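Local atomic coordinates of type-2Aa cytolytic delta-endotoxin (Bacillus thuringiensis serovar kyushuensis, PDB entry 1CBY), a protein that kills the larvae of dipteran insects by making pores in the epithelial cell membrane of their midgut. Residues A[182-188]-A[220-226]; A[59-65]-A[239-244]; A[40-44]-A[152-156]. One frame throughout, in Å; residues are numbered along the deposited sequence.

Contact 2 stands between the other two, its centre 14 Å from that of contact 1 and 15 Å from that of contact 3. Its helical segment packs Leu60 and Phe64 against the antiparallel strand pair of contact 1, with Leu60 CD1 3.4 Å from Val186 CG2. At the end of the same segment Gln65 reaches contact 3, where its NE2 is hydrogen-bonded to Asp41 OD1 at 2.9 Å and its OE1 to the backbone N of Asn42. Contacts 1 and 3, with centres 21 Å apart, do not touch but both reach the same sheet. The N-terminal processing stop, Ser38, lies just before contact 3 and the C-terminal stop, Ser228, just after contact 1, so residues 239-244 of contact 2 lie beyond it.

Contact 1 of 3, residues A[182-188]-A[220-226]; sequences AVMAVLP and LTLVQAL
Against the puckered ring of Pro188 lies one methyl of Leu220: CD2 is 3.8 Å from Pro188 CD and nearly as close to CB and CG, so it rests against one side of the ring rather than at a single corner. Leu172 and Phe64 also touch this proline. The flat groups proper are the peptides, which meet through N-H and C=O. Met184 with Gln224 and Val186 with Leu222 are antiparallel hydrogen-bonded pairs, each joined by two bonds, among them Leu222 N to Val186 O at 3.0 Å and Val186 N to Leu222 O at 2.9 Å; between them Ala185 and Val223 form a non-hydrogen-bonded pair. This register, with strand directions 154° apart, defines neighbouring antiparallel strands of the mixed sheet at the centre of the Cyt toxin fold, with strands 165-175 and 90-102 flanking them. Met184, Val186, Leu222 and Gln224 point to the face packed by helix 54-63, where Leu60 meets the last three. Ala185 and Val223 point to the other face, on which Val183 CG2 reaches Val223 CB at 3.7 Å. Where the strands end, Leu226 N donates to Ala182 O at 2.9 Å. Leu226 then turns its CD1 back to within 3.8 Å of Met184 CB. The polar ends have outside partners: Thr221 OG1 is bonded to Val121 O, while the Gln224 amide is bonded to Gln56 and to Pro88 O.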
ATOM      1  N   ALA A 182      19.222  -0.284 -17.835  1.00 35.68           N
ATOM      2  CA  ALA A 182      19.856  -1.579 -17.594  1.00 39.07           C
ATOM      3  C   ALA A 182      20.061  -1.962 -16.130  1.00 43.46           C
ATOM      4  O   ALA A 182      20.646  -3.010 -15.841  1.00 47.93           O
ATOM      5  CB  ALA A 182      21.183  -1.649 -18.335  1.00 38.43           C
ATOM      6  N   VAL A 183      19.608  -1.121 -15.208  1.00 40.24           N
ATOM      7  CA  VAL A 183      19.768  -1.421 -13.792  1.00 33.94           C
ATOM      8  C   VAL A 183      18.488  -1.193 -13.016  1.00 34.76           C
ATOM      9  O   VAL A 183      17.544  -0.577 -13.519  1.00 32.74           O
ATOM     10  CB  VAL A 183      20.881  -0.566 -13.130  1.00 30.49           C
ATOM     11  CG1 VAL A 183      22.232  -0.872 -13.752  1.00 33.83           C
ATOM     12  CG2 VAL A 183      20.548   0.915 -13.230  1.00 23.04           C
ATOM     13  N   MET A 184      18.461  -1.735 -11.800  1.00 32.91           N
ATOM     14  CA  MET A 184      17.339  -1.589 -10.884  1.00 27.81           C
ATOM     15  C   MET A 184      17.871  -0.736  -9.752  1.00 25.03           C
ATOM     16  O   MET A 184      19.035  -0.866  -9.373  1.00 28.20           O
ATOM     17  CB  MET A 184      16.902  -2.944 -10.328  1.00 28.86           C
ATOM     18  CG  MET A 184      15.808  -2.838  -9.275  1.00 29.84           C
ATOM     19  SD  MET A 184      15.267  -4.426  -8.657  1.00 27.89           S
ATOM     20  CE  MET A 184      14.062  -4.899  -9.901  1.00 21.28           C
ATOM     21  N   ALA A 185      17.044   0.161  -9.239  1.00 25.36           N
ATOM     22  CA  ALA A 185      17.463   1.025  -8.145  1.00 31.38           C
ATOM     23  C   ALA A 185      16.800   0.601  -6.836  1.00 31.07           C
ATOM     24  O   ALA A 185      15.584   0.400  -6.787  1.00 33.78           O
ATOM     25  CB  ALA A 185      17.132   2.475  -8.468  1.00 32.83           C
ATOM     26  N   VAL A 186      17.605   0.423  -5.794  1.00 27.01           N
ATOM     27  CA  VAL A 186      17.092   0.032  -4.486  1.00 26.28           C
ATOM     28  C   VAL A 186      17.434   1.142  -3.518  1.00 24.94           C
ATOM     29  O   VAL A 186      18.535   1.691  -3.568  1.00 26.32           O
ATOM     30  CB  VAL A 186      17.725  -1.278  -3.997  1.00 30.53           C
ATOM     31  CG1 VAL A 186      17.075  -1.719  -2.700  1.00 30.67           C
ATOM     32  CG2 VAL A 186      17.570  -2.355  -5.051  1.00 32.45           C
ATOM     33  N   LEU A 187      16.507   1.460  -2.621  1.00 23.25           N
ATOM     34  CA  LEU A 187      16.739   2.532  -1.666  1.00 27.80           C
ATOM     35  C   LEU A 187      16.303   2.199  -0.234  1.00 28.44           C
ATOM     36  O   LEU A 187      15.129   2.357   0.121  1.00 28.74           O
ATOM     37  CB  LEU A 187      16.020   3.806  -2.136  1.00 31.92           C
ATOM     38  CG  LEU A 187      16.587   5.200  -1.827  1.00 32.34           C
ATOM     39  CD1 LEU A 187      15.591   6.243  -2.293  1.00 29.04           C
ATOM     40  CD2 LEU A 187      16.862   5.388  -0.348  1.00 31.81           C
ATOM     41  N   PRO A 188      17.221   1.643   0.575  1.00 29.51           N
ATOM     42  CA  PRO A 188      16.909   1.308   1.970  1.00 25.31           C
ATOM     43  C   PRO A 188      16.877   2.636   2.714  1.00 25.17           C
ATOM     44  O   PRO A 188      17.895   3.326   2.801  1.00 29.32           O
ATOM     45  CB  PRO A 188      18.126   0.481   2.399  1.00 20.21           C
ATOM     46  CG  PRO A 188      18.567  -0.150   1.138  1.00 25.89           C
ATOM     47  CD  PRO A 188      18.485   1.012   0.174  1.00 31.11           C
ATOM     48  N   LEU A 220      20.756   5.025   1.232  1.00 20.80           N
ATOM     49  CA  LEU A 220      21.758   4.812   0.208  1.00 19.44           C
ATOM     50  C   LEU A 220      21.043   4.217  -0.990  1.00 22.36           C
ATOM     51  O   LEU A 220      20.100   3.437  -0.830  1.00 21.52           O
ATOM     52  CB  LEU A 220      22.868   3.873   0.686  1.00 18.28           C
ATOM     53  CG  LEU A 220      22.634   2.364   0.725  1.00 25.76           C
ATOM     54  CD1 LEU A 220      23.969   1.665   0.831  1.00 31.72           C
ATOM     55  CD2 LEU A 220      21.738   1.990   1.889  1.00 34.58           C
ATOM     56  N   THR A 221      21.431   4.653  -2.184  1.00 27.60           N
ATOM     57  CA  THR A 221      20.833   4.142  -3.406  1.00 25.49           C
ATOM     58  C   THR A 221      21.839   3.239  -4.091  1.00 26.10           C
ATOM     59  O   THR A 221      22.992   3.620  -4.306  1.00 29.70           O
ATOM     60  CB  THR A 221      20.433   5.272  -4.358  1.00 18.20           C
ATOM     61  OG1 THR A 221      19.696   6.264  -3.631  1.00 21.34           O
ATOM     62  CG2 THR A 221      19.565   4.722  -5.477  1.00  8.72           C
ATOM     63  N   LEU A 222      21.402   2.031  -4.412  1.00 29.41           N
ATOM     64  CA  LEU A 222      22.254   1.054  -5.064  1.00 30.51           C
ATOM     65  C   LEU A 222      21.613   0.600  -6.370  1.00 34.43           C
ATOM     66  O   LEU A 222      20.405   0.360  -6.424  1.00 40.89           O
ATOM     67  CB  LEU A 222      22.450  -0.147  -4.135  1.00 22.60           C
ATOM     68  CG  LEU A 222      23.268  -1.313  -4.683  1.00 28.89           C
ATOM     69  CD1 LEU A 222      24.384  -1.654  -3.711  1.00 31.68           C
ATOM     70  CD2 LEU A 222      22.366  -2.510  -4.936  1.00 29.52           C
ATOM     71  N   VAL A 223      22.402   0.555  -7.435  1.00 31.67           N
ATOM     72  CA  VAL A 223      21.895   0.095  -8.717  1.00 32.16           C
ATOM     73  C   VAL A 223      22.562  -1.241  -9.018  1.00 36.60           C
ATOM     74  O   VAL A 223      23.748  -1.422  -8.738  1.00 35.94           O
ATOM     75  CB  VAL A 223      22.172   1.099  -9.871  1.00 32.17           C
ATOM     76  CG1 VAL A 223      21.392   2.390  -9.647  1.00 29.63           C
ATOM     77  CG2 VAL A 223      23.668   1.372 -10.007  1.00 24.43           C
ATOM     78  N   GLN A 224      21.784  -2.192  -9.520  1.00 36.84           N
ATOM     79  CA  GLN A 224      22.298  -3.512  -9.866  1.00 36.35           C
ATOM     80  C   GLN A 224      21.826  -3.872 -11.267  1.00 37.70           C
ATOM     81  O   GLN A 224      20.691  -3.573 -11.640  1.00 39.67           O
ATOM     82  CB  GLN A 224      21.798  -4.559  -8.879  1.00 35.98           C
ATOM     83  CG  GLN A 224      22.207  -5.972  -9.247  1.00 37.01           C
ATOM     84  CD  GLN A 224      21.593  -7.004  -8.333  1.00 42.47           C
ATOM     85  OE1 GLN A 224      20.374  -7.041  -8.153  1.00 46.04           O
ATOM     86  NE2 GLN A 224      22.430  -7.844  -7.741  1.00 41.18           N
ATOM     87  N   ALA A 225      22.698  -4.508 -12.040  1.00 37.21           N
ATOM     88  CA  ALA A 225      22.369  -4.899 -13.403  1.00 34.48           C
ATOM     89  C   ALA A 225      21.085  -5.715 -13.405  1.00 34.42           C
ATOM     90  O   ALA A 225      20.893  -6.583 -12.551  1.00 37.16           O
ATOM     91  CB  ALA A 225      23.507  -5.701 -14.005  1.00 34.93           C
ATOM     92  N   LEU A 226      20.198  -5.404 -14.341  1.00 31.55           N
ATOM     93  CA  LEU A 226      18.924  -6.091 -14.453  1.00 33.98           C
ATOM     94  C   LEU A 226      19.091  -7.597 -14.634  1.00 36.87           C
ATOM     95  O   LEU A 226      19.909  -8.055 -15.435  1.00 36.52           O
ATOM     96  CB  LEU A 226      18.118  -5.494 -15.604  1.00 37.55           C
ATOM     97  CG  LEU A 226      16.770  -4.878 -15.233  1.00 41.79           C
ATOM     98  CD1 LEU A 226      16.897  -4.023 -13.985  1.00 40.37           C
ATOM     99  CD2 LEU A 226      16.245  -4.067 -16.408  1.00 43.31           C
TER

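Contact 2 of 3, residues A[59-65]-A[239-244]; sequences HLANAFQ and VNNYNL
Leu244 and Val239 approach the imidazole of His59 from different directions. Val239 CG1 lies over one ring face, offset toward the rim, in a CH-pi contact 4.3 Å from the centroid and 23° off the normal. Leu244 comes in obliquely, its CD2 3.7 Å from His59 CD2. With CG of Leu244 anti to the carbonyl carbon (chi1 -64°), the other methyl, CD1, meets the helix itself, 4.2 Å from Ala63 CB. One turn further on, Asn62 points toward the loop and its CB lies against the side-chain amide of Asn241, the two chains crossing at about a right angle. Asn241 CG also meets the aliphatic part of Gln65, 3.9 Å from its CG.

Behind this first shell, Ala63 N is bonded to His59 O within the helix, and Leu244 CD1 lies against both ends of that bond, 3.6 Å from His59 O and 3.7 Å from Ala63 N. Asp39 OD2 bonds the backbone N of Asn241, a weak bond joins His59 ND1 to Asn55 O, and Asn62 OD1 is bonded to Lys29 NZ of the second subunit. Since residues 239-244 follow the stop at Ser228, C-terminal processing would probably remove this loop.

No hydrogen bond is identified between helix and loop. They adhere largely through van der Waals contact, with polar atoms such as His59 O and Asn62 ND2 close by but not bonded across, a weakly directional association in keeping with the poor order of Leu244.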
ATOM      1  N   HIS A  59      15.135 -10.138  -3.632  1.00 26.51           N
ATOM      2  CA  HIS A  59      16.451 -10.547  -3.168  1.00 22.88           C
ATOM      3  C   HIS A  59      17.157  -9.360  -2.528  1.00 27.88           C
ATOM      4  O   HIS A  59      17.637  -9.448  -1.397  1.00 36.90           O
ATOM      5  CB  HIS A  59      17.288 -11.083  -4.323  1.00 13.43           C
ATOM      6  CG  HIS A  59      17.094 -12.543  -4.577  1.00 19.54           C
ATOM      7  ND1 HIS A  59      15.850 -13.076  -4.800  1.00 20.25           N
ATOM      8  CD2 HIS A  59      18.020 -13.536  -4.596  1.00 23.65           C
ATOM      9  CE1 HIS A  59      16.040 -14.374  -4.947  1.00 26.49           C
ATOM     10  NE2 HIS A  59      17.337 -14.700  -4.831  1.00 27.99           N
ATOM     11  N   LEU A  60      17.185  -8.242  -3.246  1.00 26.80           N
ATOM     12  CA  LEU A  60      17.824  -7.022  -2.760  1.00 28.16           C
ATOM     13  C   LEU A  60      17.183  -6.550  -1.460  1.00 26.89           C
ATOM     14  O   LEU A  60      17.876  -6.131  -0.530  1.00 29.73           O
ATOM     15  CB  LEU A  60      17.754  -5.929  -3.832  1.00 30.96           C
ATOM     16  CG  LEU A  60      18.707  -6.117  -5.020  1.00 30.79           C
ATOM     17  CD1 LEU A  60      18.174  -5.443  -6.273  1.00 34.54           C
ATOM     18  CD2 LEU A  60      20.077  -5.583  -4.653  1.00 35.74           C
ATOM     19  N   ALA A  61      15.862  -6.651  -1.383  1.00 24.57           N
ATOM     20  CA  ALA A  61      15.140  -6.248  -0.183  1.00 28.13           C
ATOM     21  C   ALA A  61      15.600  -7.081   1.021  1.00 28.30           C
ATOM     22  O   ALA A  61      16.021  -6.531   2.042  1.00 25.29           O
ATOM     23  CB  ALA A  61      13.642  -6.407  -0.396  1.00 25.56           C
ATOM     24  N   ASN A  62      15.557  -8.405   0.875  1.00 26.90           N
ATOM     25  CA  ASN A  62      15.961  -9.323   1.939  1.00 24.59           C
ATOM     26  C   ASN A  62      17.396  -9.123   2.382  1.00 26.11           C
ATOM     27  O   ASN A  62      17.694  -9.220   3.573  1.00 30.39           O
ATOM     28  CB  ASN A  62      15.777 -10.779   1.516  1.00 21.71           C
ATOM     29  CG  ASN A  62      14.325 -11.171   1.396  1.00 25.10           C
ATOM     30  OD1 ASN A  62      13.423 -10.408   1.763  1.00 25.48           O
ATOM     31  ND2 ASN A  62      14.082 -12.368   0.879  1.00 27.11           N
ATOM     32  N   ALA A  63      18.286  -8.858   1.431  1.00 19.96           N
ATOM     33  CA  ALA A  63      19.693  -8.653   1.748  1.00 19.70           C
ATOM     34  C   ALA A  63      19.866  -7.499   2.720  1.00 24.80           C
ATOM     35  O   ALA A  63      20.713  -7.552   3.611  1.00 35.51           O
ATOM     36  CB  ALA A  63      20.494  -8.398   0.486  1.00 17.45           C
ATOM     37  N   PHE A  64      19.049  -6.464   2.573  1.00 31.14           N
ATOM     38  CA  PHE A  64      19.154  -5.315   3.462  1.00 32.17           C
ATOM     39  C   PHE A  64      18.476  -5.472   4.819  1.00 34.56           C
ATOM     40  O   PHE A  64      18.545  -4.570   5.659  1.00 34.53           O
ATOM     41  CB  PHE A  64      18.724  -4.036   2.750  1.00 29.30           C
ATOM     42  CG  PHE A  64      19.747  -3.533   1.772  1.00 31.32           C
ATOM     43  CD1 PHE A  64      20.942  -2.982   2.225  1.00 28.48           C
ATOM     44  CD2 PHE A  64      19.533  -3.638   0.402  1.00 26.59           C
ATOM     45  CE1 PHE A  64      21.911  -2.548   1.332  1.00 28.53           C
ATOM     46  CE2 PHE A  64      20.497  -3.206  -0.501  1.00 26.44           C
ATOM     47  CZ  PHE A  64      21.687  -2.660  -0.035  1.00 30.68           C
ATOM     48  N   GLN A  65      17.852  -6.627   5.047  1.00 32.32           N
ATOM     49  CA  GLN A  65      17.213  -6.904   6.330  1.00 29.19           C
ATOM     50  C   GLN A  65      18.328  -6.943   7.367  1.00 28.01           C
ATOM     51  O   GLN A  65      18.193  -6.406   8.462  1.00 30.89           O
ATOM     52  CB  GLN A  65      16.511  -8.263   6.310  1.00 21.84           C
ATOM     53  CG  GLN A  65      15.282  -8.339   5.424  1.00 19.29           C
ATOM     54  CD  GLN A  65      14.090  -7.586   5.985  1.00 20.00           C
ATOM     55  OE1 GLN A  65      14.100  -7.123   7.129  1.00 17.34           O
ATOM     56  NE2 GLN A  65      13.053  -7.454   5.176  1.00 27.66           N
ATOM     57  N   VAL A 239      12.504 -17.685  -0.459  1.00 30.08           N
ATOM     58  CA  VAL A 239      13.858 -17.180  -0.254  1.00 34.32           C
ATOM     59  C   VAL A 239      13.955 -16.507   1.115  1.00 33.13           C
ATOM     60  O   VAL A 239      13.061 -15.763   1.516  1.00 34.77           O
ATOM     61  CB  VAL A 239      14.257 -16.178  -1.376  1.00 36.82           C
ATOM     62  CG1 VAL A 239      15.653 -15.623  -1.132  1.00 38.25           C
ATOM     63  CG2 VAL A 239      14.193 -16.857  -2.744  1.00 34.26           C
ATOM     64  N   ASN A 240      15.031 -16.788   1.839  1.00 34.52           N
ATOM     65  CA  ASN A 240      15.222 -16.205   3.163  1.00 34.92           C
ATOM     66  C   ASN A 240      16.226 -15.068   3.109  1.00 33.23           C
ATOM     67  O   ASN A 240      16.647 -14.668   2.029  1.00 35.23           O
ATOM     68  CB  ASN A 240      15.660 -17.273   4.173  1.00 38.52           C
ATOM     69  CG  ASN A 240      16.934 -18.007   3.767  1.00 42.64           C
ATOM     70  OD1 ASN A 240      17.271 -19.022   4.364  1.00 51.03           O
ATOM     71  ND2 ASN A 240      17.640 -17.506   2.760  1.00 52.97           N
ATOM     72  N   ASN A 241      16.641 -14.570   4.268  1.00 27.75           N
ATOM     73  CA  ASN A 241      17.596 -13.470   4.313  1.00 25.62           C
ATOM     74  C   ASN A 241      19.036 -13.962   4.415  1.00 27.03           C
ATOM     75  O   ASN A 241      19.875 -13.297   5.018  1.00 32.55           O
ATOM     76  CB  ASN A 241      17.299 -12.555   5.506  1.00 28.40           C
ATOM     77  CG  ASN A 241      15.837 -12.171   5.611  1.00 29.34           C
ATOM     78  OD1 ASN A 241      15.338 -11.916   6.703  1.00 37.50           O
ATOM     79  ND2 ASN A 241      15.142 -12.130   4.485  1.00 31.19           N
ATOM     80  N   TYR A 242      19.339 -15.106   3.810  1.00 31.27           N
ATOM     81  CA  TYR A 242      20.688 -15.654   3.903  1.00 33.94           C
ATOM     82  C   TYR A 242      21.260 -16.076   2.562  1.00 41.76           C
ATOM     83  O   TYR A 242      20.524 -16.507   1.676  1.00 37.51           O
ATOM     84  CB  TYR A 242      20.708 -16.826   4.896  1.00 30.43           C
ATOM     85  CG  TYR A 242      20.377 -16.407   6.316  1.00 28.01           C
ATOM     86  CD1 TYR A 242      19.052 -16.278   6.739  1.00 22.07           C
ATOM     87  CD2 TYR A 242      21.387 -16.081   7.219  1.00 29.60           C
ATOM     88  CE1 TYR A 242      18.747 -15.824   8.018  1.00 23.16           C
ATOM     89  CE2 TYR A 242      21.091 -15.629   8.503  1.00 21.33           C
ATOM     90  CZ  TYR A 242      19.773 -15.501   8.893  1.00 22.13           C
ATOM     91  OH  TYR A 242      19.479 -15.029  10.150  1.00 27.63           O
ATOM     92  N   ASN A 243      22.584 -15.964   2.436  1.00 50.39           N
ATOM     93  CA  ASN A 243      23.301 -16.312   1.212  1.00 59.07           C
ATOM     94  C   ASN A 243      22.798 -15.444   0.066  1.00 67.73           C
ATOM     95  O   ASN A 243      22.200 -15.939  -0.893  1.00 68.99           O
ATOM     96  CB  ASN A 243      23.132 -17.797   0.884  1.00 59.44           C
ATOM     97  CG  ASN A 243      23.522 -18.689   2.037  1.00 64.96           C
ATOM     98  OD1 ASN A 243      24.638 -18.611   2.540  1.00 71.72           O
ATOM     99  ND2 ASN A 243      22.601 -19.543   2.462  1.00 68.10           N
ATOM    100  N   LEU A 244      23.020 -14.138   0.185  1.00 74.80           N
ATOM    101  CA  LEU A 244      22.577 -13.198  -0.837  1.00 80.57           C
ATOM    102  C   LEU A 244      23.652 -12.235  -1.346  1.00 86.93           C
ATOM    103  O   LEU A 244      23.514 -11.673  -2.437  1.00 90.45           O
ATOM    104  CB  LEU A 244      21.350 -12.418  -0.347  1.00 73.41           C
ATOM    105  CG  LEU A 244      20.070 -13.218  -0.082  1.00 66.32           C
ATOM    106  CD1 LEU A 244      18.950 -12.293   0.330  1.00 64.73           C
ATOM    107  CD2 LEU A 244      19.670 -14.003  -1.317  1.00 63.97           C
TER

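Contact 3 of 3, residues A[40-44]-A[152-156]; sequences LDNFN and EAWIF
Two turns meet here: an Asx turn, in which Asp41 OD1 accepts from Phe43 N at 3.1 Å, and the type I beta turn from Glu152 to Ile155. The nearest CA atoms are those of Asn42 and Trp154, 4.5 Å apart. A single hydrogen bond spans the two segments, Asn42 ND2 to Ala153 O at 3.2 Å. It is straight at the hydrogen (162°), and the oxygen lies near the amide plane of Asn42; the nitrogen, however, sits above the carbonyl plane of Ala153, with a C=O...N angle of 112°. Beside it, Ala153 CB packs 3.3 Å from Asp41 O. The larger surface is the indole of Trp154. The Asn44 amide stacks on one face, its plane 18° from that of the ring and its CG over the ring centre. Asn44 CB adds a CH-pi contact, 4.0 Å from the centroid of the five-membered ring. On the opposite face lies Glu152 CB, offset toward the rim. The polar atoms have partners outside the two segments: Trp154 NE1 with Gln149 OE1, Asn44 OD1 with Tyr169 OH.

Strand 165-175 runs beside both segments, bonding through Asn170 to the backbones of Asn44 and Trp154, while strands 44-48 and 155-158 set out from here. At Asn44 a parallel strand of the second subunit continues the sheet across the dimer interface, near a salt bridge from Asp41 OD2 to that subunit's Lys29 NZ.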
ATOM      1  N   LEU A  40      12.485 -12.914   8.840  1.00 22.18           N
ATOM      2  CA  LEU A  40      12.103 -11.656   9.457  1.00 19.07           C
ATOM      3  C   LEU A  40      12.071 -10.513   8.451  1.00 23.66           C
ATOM      4  O   LEU A  40      12.921 -10.435   7.567  1.00 26.38           O
ATOM      5  CB  LEU A  40      13.051 -11.340  10.618  1.00 23.30           C
ATOM      6  CG  LEU A  40      13.135 -12.411  11.720  1.00 24.11           C
ATOM      7  CD1 LEU A  40      14.081 -11.977  12.827  1.00 23.56           C
ATOM      8  CD2 LEU A  40      11.758 -12.671  12.297  1.00 28.58           C
ATOM      9  N   ASP A  41      11.069  -9.645   8.577  1.00 25.17           N
ATOM     10  CA  ASP A  41      10.914  -8.501   7.680  1.00 21.63           C
ATOM     11  C   ASP A  41      10.518  -7.252   8.467  1.00 20.02           C
ATOM     12  O   ASP A  41       9.384  -7.128   8.923  1.00 17.74           O
ATOM     13  CB  ASP A  41       9.843  -8.807   6.624  1.00 26.86           C
ATOM     14  CG  ASP A  41       9.854  -7.822   5.456  1.00 26.25           C
ATOM     15  OD1 ASP A  41      10.287  -6.662   5.622  1.00 28.92           O
ATOM     16  OD2 ASP A  41       9.416  -8.213   4.354  1.00 33.71           O
ATOM     17  N   ASN A  42      11.444  -6.311   8.592  1.00 19.92           N
ATOM     18  CA  ASN A  42      11.174  -5.074   9.317  1.00 25.69           C
ATOM     19  C   ASN A  42      11.212  -3.860   8.391  1.00 23.75           C
ATOM     20  O   ASN A  42      11.592  -2.760   8.797  1.00 22.21           O
ATOM     21  CB  ASN A  42      12.184  -4.910  10.457  1.00 31.88           C
ATOM     22  CG  ASN A  42      12.101  -6.039  11.469  1.00 28.21           C
ATOM     23  OD1 ASN A  42      12.961  -6.916  11.510  1.00 23.56           O
ATOM     24  ND2 ASN A  42      11.053  -6.031  12.278  1.00 23.56           N
ATOM     25  N   PHE A  43      10.774  -4.063   7.152  1.00 26.63           N
ATOM     26  CA  PHE A  43      10.763  -3.013   6.141  1.00 21.96           C
ATOM     27  C   PHE A  43       9.381  -2.813   5.551  1.00 22.78           C
ATOM     28  O   PHE A  43       8.661  -3.782   5.302  1.00 18.17           O
ATOM     29  CB  PHE A  43      11.706  -3.372   4.981  1.00 17.67           C
ATOM     30  CG  PHE A  43      13.099  -2.844   5.132  1.00 19.09           C
ATOM     31  CD1 PHE A  43      13.337  -1.476   5.191  1.00 22.78           C
ATOM     32  CD2 PHE A  43      14.180  -3.715   5.208  1.00 24.11           C
ATOM     33  CE1 PHE A  43      14.636  -0.976   5.323  1.00 22.52           C
ATOM     34  CE2 PHE A  43      15.483  -3.227   5.341  1.00 29.90           C
ATOM     35  CZ  PHE A  43      15.711  -1.853   5.398  1.00 24.26           C
ATOM     36  N   ASN A  44       8.995  -1.551   5.385  1.00 24.73           N
ATOM     37  CA  ASN A  44       7.733  -1.214   4.736  1.00 21.71           C
ATOM     38  C   ASN A  44       8.223  -1.141   3.282  1.00 22.60           C
ATOM     39  O   ASN A  44       8.974  -0.233   2.899  1.00 23.70           O
ATOM     40  CB  ASN A  44       7.214   0.144   5.210  1.00 20.39           C
ATOM     41  CG  ASN A  44       5.743   0.369   4.873  1.00 25.27           C
ATOM     42  OD1 ASN A  44       5.144   1.340   5.332  1.00 25.77           O
ATOM     43  ND2 ASN A  44       5.156  -0.518   4.078  1.00 26.34           N
ATOM     44  N   GLU A 152       3.229  -3.044  13.926  1.00 39.57           N
ATOM     45  CA  GLU A 152       3.780  -3.472  12.644  1.00 25.59           C
ATOM     46  C   GLU A 152       5.293  -3.502  12.806  1.00 21.00           C
ATOM     47  O   GLU A 152       5.858  -2.672  13.508  1.00 22.67           O
ATOM     48  CB  GLU A 152       3.385  -2.498  11.536  1.00 27.12           C
ATOM     49  CG  GLU A 152       1.876  -2.337  11.330  1.00 22.82           C
ATOM     50  CD  GLU A 152       1.199  -3.565  10.727  1.00 29.88           C
ATOM     51  OE1 GLU A 152       1.884  -4.569  10.436  1.00 29.79           O
ATOM     52  OE2 GLU A 152      -0.034  -3.519  10.531  1.00 35.29           O
ATOM     53  N   ALA A 153       5.953  -4.423  12.118  1.00 22.11           N
ATOM     54  CA  ALA A 153       7.404  -4.579  12.226  1.00 22.59           C
ATOM     55  C   ALA A 153       8.295  -3.424  11.782  1.00 21.25           C
ATOM     56  O   ALA A 153       9.420  -3.295  12.267  1.00 25.82           O
ATOM     57  CB  ALA A 153       7.839  -5.858  11.528  1.00 27.20           C
ATOM     58  N   TRP A 154       7.819  -2.602  10.851  1.00 24.16           N
ATOM     59  CA  TRP A 154       8.624  -1.488  10.349  1.00 19.59           C
ATOM     60  C   TRP A 154       8.735  -0.292  11.285  1.00 21.40           C
ATOM     61  O   TRP A 154       9.484   0.645  11.002  1.00 24.00           O
ATOM     62  CB  TRP A 154       8.152  -1.043   8.958  1.00 13.91           C
ATOM     63  CG  TRP A 154       6.737  -0.573   8.892  1.00  9.94           C
ATOM     64  CD1 TRP A 154       6.276   0.671   9.194  1.00  9.98           C
ATOM     65  CD2 TRP A 154       5.598  -1.336   8.481  1.00  2.33           C
ATOM     66  NE1 TRP A 154       4.917   0.731   8.998  1.00  9.71           N
ATOM     67  CE2 TRP A 154       4.477  -0.488   8.560  1.00  2.00           C
ATOM     68  CE3 TRP A 154       5.419  -2.656   8.050  1.00  8.65           C
ATOM     69  CZ2 TRP A 154       3.193  -0.912   8.226  1.00  4.41           C
ATOM     70  CZ3 TRP A 154       4.142  -3.079   7.714  1.00  7.61           C
ATOM     71  CH2 TRP A 154       3.043  -2.208   7.807  1.00  4.28           C
ATOM     72  N   ILE A 155       7.994  -0.314  12.389  1.00 24.07           N
ATOM     73  CA  ILE A 155       8.060   0.785  13.345  1.00 28.66           C
ATOM     74  C   ILE A 155       8.391   0.313  14.760  1.00 29.76           C
ATOM     75  O   ILE A 155       7.726  -0.563  15.305  1.00 32.31           O
ATOM     76  CB  ILE A 155       6.771   1.647  13.337  1.00 28.57           C
ATOM     77  CG1 ILE A 155       6.891   2.771  14.369  1.00 25.26           C
ATOM     78  CG2 ILE A 155       5.538   0.782  13.566  1.00 27.86           C
ATOM     79  CD1 ILE A 155       5.795   3.797  14.278  1.00 33.29           C
ATOM     80  N   PHE A 156       9.439   0.894  15.336  1.00 31.21           N
ATOM     81  CA  PHE A 156       9.885   0.551  16.682  1.00 32.77           C
ATOM     82  C   PHE A 156       9.925   1.794  17.560  1.00 33.72           C
ATOM     83  O   PHE A 156      10.751   2.683  17.345  1.00 32.09           O
ATOM     84  CB  PHE A 156      11.282  -0.073  16.629  1.00 42.07           C
ATOM     85  CG  PHE A 156      11.844  -0.429  17.981  1.00 46.27           C
ATOM     86  CD1 PHE A 156      11.297  -1.467  18.726  1.00 48.27           C
ATOM     87  CD2 PHE A 156      12.931   0.266  18.499  1.00 50.02           C
ATOM     88  CE1 PHE A 156      11.826  -1.808  19.962  1.00 49.91           C
ATOM     89  CE2 PHE A 156      13.466  -0.068  19.737  1.00 48.78           C
ATOM     90  CZ  PHE A 156      12.914  -1.106  20.469  1.00 51.90           C
TER